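Long-range contact in type-2 ice-structuring protein (Brachyopsis rostratus, PDB 2ZIB), which binds to ice crystals and inhibits their growth, protecting fish blood from freezing at subzero sea water temperatures: residues S47-E52 with P85-T90. Numbering follows the deposited sequence.
Sequences SIHSLE and PVDYRT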
loop_
_atom_site.group_PDB
_atom_site.type_symbol
_atom_site.label_atom_id
_atom_site.label_comp_id
_atom_site.label_asym_id
_atom_site.label_seq_id
_atom_site.Cartn_x
_atom_site.Cartn_y
_atom_site.Cartn_z
ATOM N N SER A 47 2.626 3.274 -1.468
ATOM C CA SER A 47 3.862 3.126 -0.702
ATOM C C SER A 47 3.772 4.005 0.543
ATOM O O SER A 47 3.047 5.015 0.561
ATOM C CB SER A 47 5.059 3.496 -1.567
ATOM O OG SER A 47 4.988 4.869 -1.905
ATOM N N ILE A 48 4.514 3.631 1.585
ATOM C CA ILE A 48 4.442 4.277 2.887
ATOM C C ILE A 48 5.844 4.612 3.371
ATOM O O ILE A 48 6.745 3.758 3.380
ATOM C CB ILE A 48 3.741 3.359 3.893
ATOM C CG1 ILE A 48 2.355 2.922 3.383
ATOM C CG2 ILE A 48 3.676 4.045 5.275
ATOM C CD1 ILE A 48 1.529 2.106 4.361
ATOM N N HIS A 49 6.056 5.881 3.730
ATOM C CA HIS A 49 7.430 6.386 3.933
ATOM C C HIS A 49 7.661 7.000 5.285
ATOM O O HIS A 49 8.746 7.516 5.530
ATOM C CB HIS A 49 7.758 7.403 2.833
ATOM C CG HIS A 49 7.713 6.772 1.485
ATOM N ND1 HIS A 49 8.720 5.949 1.052
ATOM C CD2 HIS A 49 6.733 6.716 0.546
ATOM C CE1 HIS A 49 8.374 5.423 -0.113
ATOM N NE2 HIS A 49 7.178 5.897 -0.451
ATOM N N SER A 50 6.673 6.918 6.165
ATOM C CA SER A 50 6.797 7.452 7.533
ATOM C C SER A 50 5.702 6.911 8.384
ATOM O O SER A 50 4.670 6.454 7.877
ATOM C CB SER A 50 6.685 8.987 7.567
ATOM O OG SER A 50 5.410 9.386 7.151
ATOM N N LEU A 51 5.862 7.045 9.703
ATOM C CA LEU A 51 4.764 6.710 10.591
ATOM C C LEU A 51 3.602 7.638 10.357
ATOM O O LEU A 51 2.454 7.222 10.479
ATOM C CB LEU A 51 5.204 6.760 12.067
ATOM C CG LEU A 51 4.095 6.336 13.050
ATOM C CD1 LEU A 51 3.492 4.924 12.924
ATOM C CD2 LEU A 51 4.630 6.535 14.500
ATOM N N GLU A 52 3.882 8.894 9.996
ATOM C CA GLU A 52 2.778 9.799 9.652
ATOM C C GLU A 52 1.878 9.252 8.543
ATOM O O GLU A 52 0.643 9.293 8.653
ATOM C CB GLU A 52 3.369 11.138 9.221
ATOM C CG GLU A 52 2.406 12.268 8.974
ATOM C CD GLU A 52 3.147 13.595 8.999
ATOM O OE1 GLU A 52 4.034 13.823 8.124
ATOM O OE2 GLU A 52 2.891 14.393 9.915
ATOM N N PRO A 85 11.678 4.752 -2.592
ATOM C CA PRO A 85 12.545 3.976 -1.724
ATOM C C PRO A 85 11.841 3.243 -0.577
ATOM O O PRO A 85 10.829 3.757 -0.095
ATOM C CB PRO A 85 13.527 5.041 -1.158
ATOM C CG PRO A 85 12.950 6.339 -1.420
ATOM C CD PRO A 85 11.949 6.204 -2.519
ATOM N N VAL A 86 12.349 2.065 -0.188
ATOM C CA VAL A 86 11.874 1.433 1.033
ATOM C C VAL A 86 12.667 2.039 2.192
ATOM O O VAL A 86 13.693 1.503 2.660
ATOM C CB VAL A 86 11.958 -0.100 0.971
ATOM C CG1 VAL A 86 11.299 -0.712 2.223
ATOM C CG2 VAL A 86 11.279 -0.621 -0.293
ATOM N N ASP A 87 12.254 3.223 2.577
ATOM C CA ASP A 87 12.975 4.042 3.555
ATOM C C ASP A 87 12.258 4.084 4.905
ATOM O O ASP A 87 12.673 4.768 5.825
ATOM C CB ASP A 87 13.218 5.456 3.010
ATOM C CG ASP A 87 11.944 6.195 2.613
ATOM O OD1 ASP A 87 10.842 5.593 2.645
ATOM O OD2 ASP A 87 11.961 7.405 2.220
ATOM N N TYR A 88 11.201 3.302 5.038
ATOM C CA TYR A 88 10.428 3.156 6.260
ATOM C C TYR A 88 9.843 1.736 6.253
ATOM O O TYR A 88 9.351 1.245 5.218
ATOM C CB TYR A 88 9.296 4.173 6.301
ATOM C CG TYR A 88 8.334 3.980 7.418
ATOM C CD1 TYR A 88 8.682 4.307 8.748
ATOM C CD2 TYR A 88 7.064 3.436 7.166
ATOM C CE1 TYR A 88 7.781 4.116 9.777
ATOM C CE2 TYR A 88 6.161 3.243 8.209
ATOM C CZ TYR A 88 6.530 3.577 9.505
ATOM O OH TYR A 88 5.616 3.369 10.531
ATOM N N ARG A 89 9.855 1.106 7.417
ATOM C CA ARG A 89 9.200 -0.191 7.589
ATOM C C ARG A 89 8.500 -0.259 8.914
ATOM O O ARG A 89 8.976 0.255 9.921
ATOM C CB ARG A 89 10.235 -1.331 7.535
ATOM C CG ARG A 89 11.022 -1.376 6.222
ATOM C CD ARG A 89 12.347 -2.114 6.326
ATOM N NE ARG A 89 13.382 -1.323 6.963
ATOM C CZ ARG A 89 14.551 -1.830 7.372
ATOM N NH1 ARG A 89 14.819 -3.121 7.190
ATOM N NH2 ARG A 89 15.463 -1.048 7.953
ATOM N N THR A 90 7.353 -0.939 8.925
ATOM C CA THR A 90 6.667 -1.220 10.200
ATOM C C THR A 90 6.048 -2.621 10.148
ATOM O O THR A 90 4.831 -2.828 10.290
ATOM C CB THR A 90 5.704 -0.071 10.578
ATOM O OG1 THR A 90 5.156 -0.323 11.870
ATOM C CG2 THR A 90 4.554 0.155 9.569
HETATM O O HOH W 1 9.173 2.573 2.790
HETATM O O HOH W 2 11.006 8.740 4.403
#
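His49 and Asp87 make the direct hydrogen bond between the two segments. His49 ND1 donates to Asp87 OD1 over 2.7 Å at 168°, nearly straight. The oxygen lies in the imidazole plane and is met on its syn side, somewhat out of the carboxylate plane, with ring and carboxylate planes 75° apart. At the other ring nitrogen, His49 NE2 donates to Ser47 OG (2.8 Å), which is tilted from the ring plane and also hydrogen-bonded to Asp82 OD2. Bonds at both nitrogens probably hold the ring's orientation. His49 CE1 lies 3.0 Å from Pro85 O.

Two waters add bridges. One hydrogen-bonds to Ile48 O and Tyr88 O; the other donates to His49 O and, weakly, to Asp87 OD2.

Tyr88 packs on the other segment. Its CG is anti to the backbone N (chi1 172°), and the ring lies along the 49-51 backbone. Ser50 C sits 3.5 Å above the Tyr88 ring centre, with Leu51 N toward the rim of the same face. Ile48 CG2 touches Tyr88 CD2 at 3.9 Å, and Leu51 CD1 reaches Tyr88 OH at 3.6 Å.

Ser50 is the N-cap of helix 51-60, its OG accepting from Glu53 N. The contact joins the start of this helix to the long loop after strand 79-80 in the C-type lectin fold.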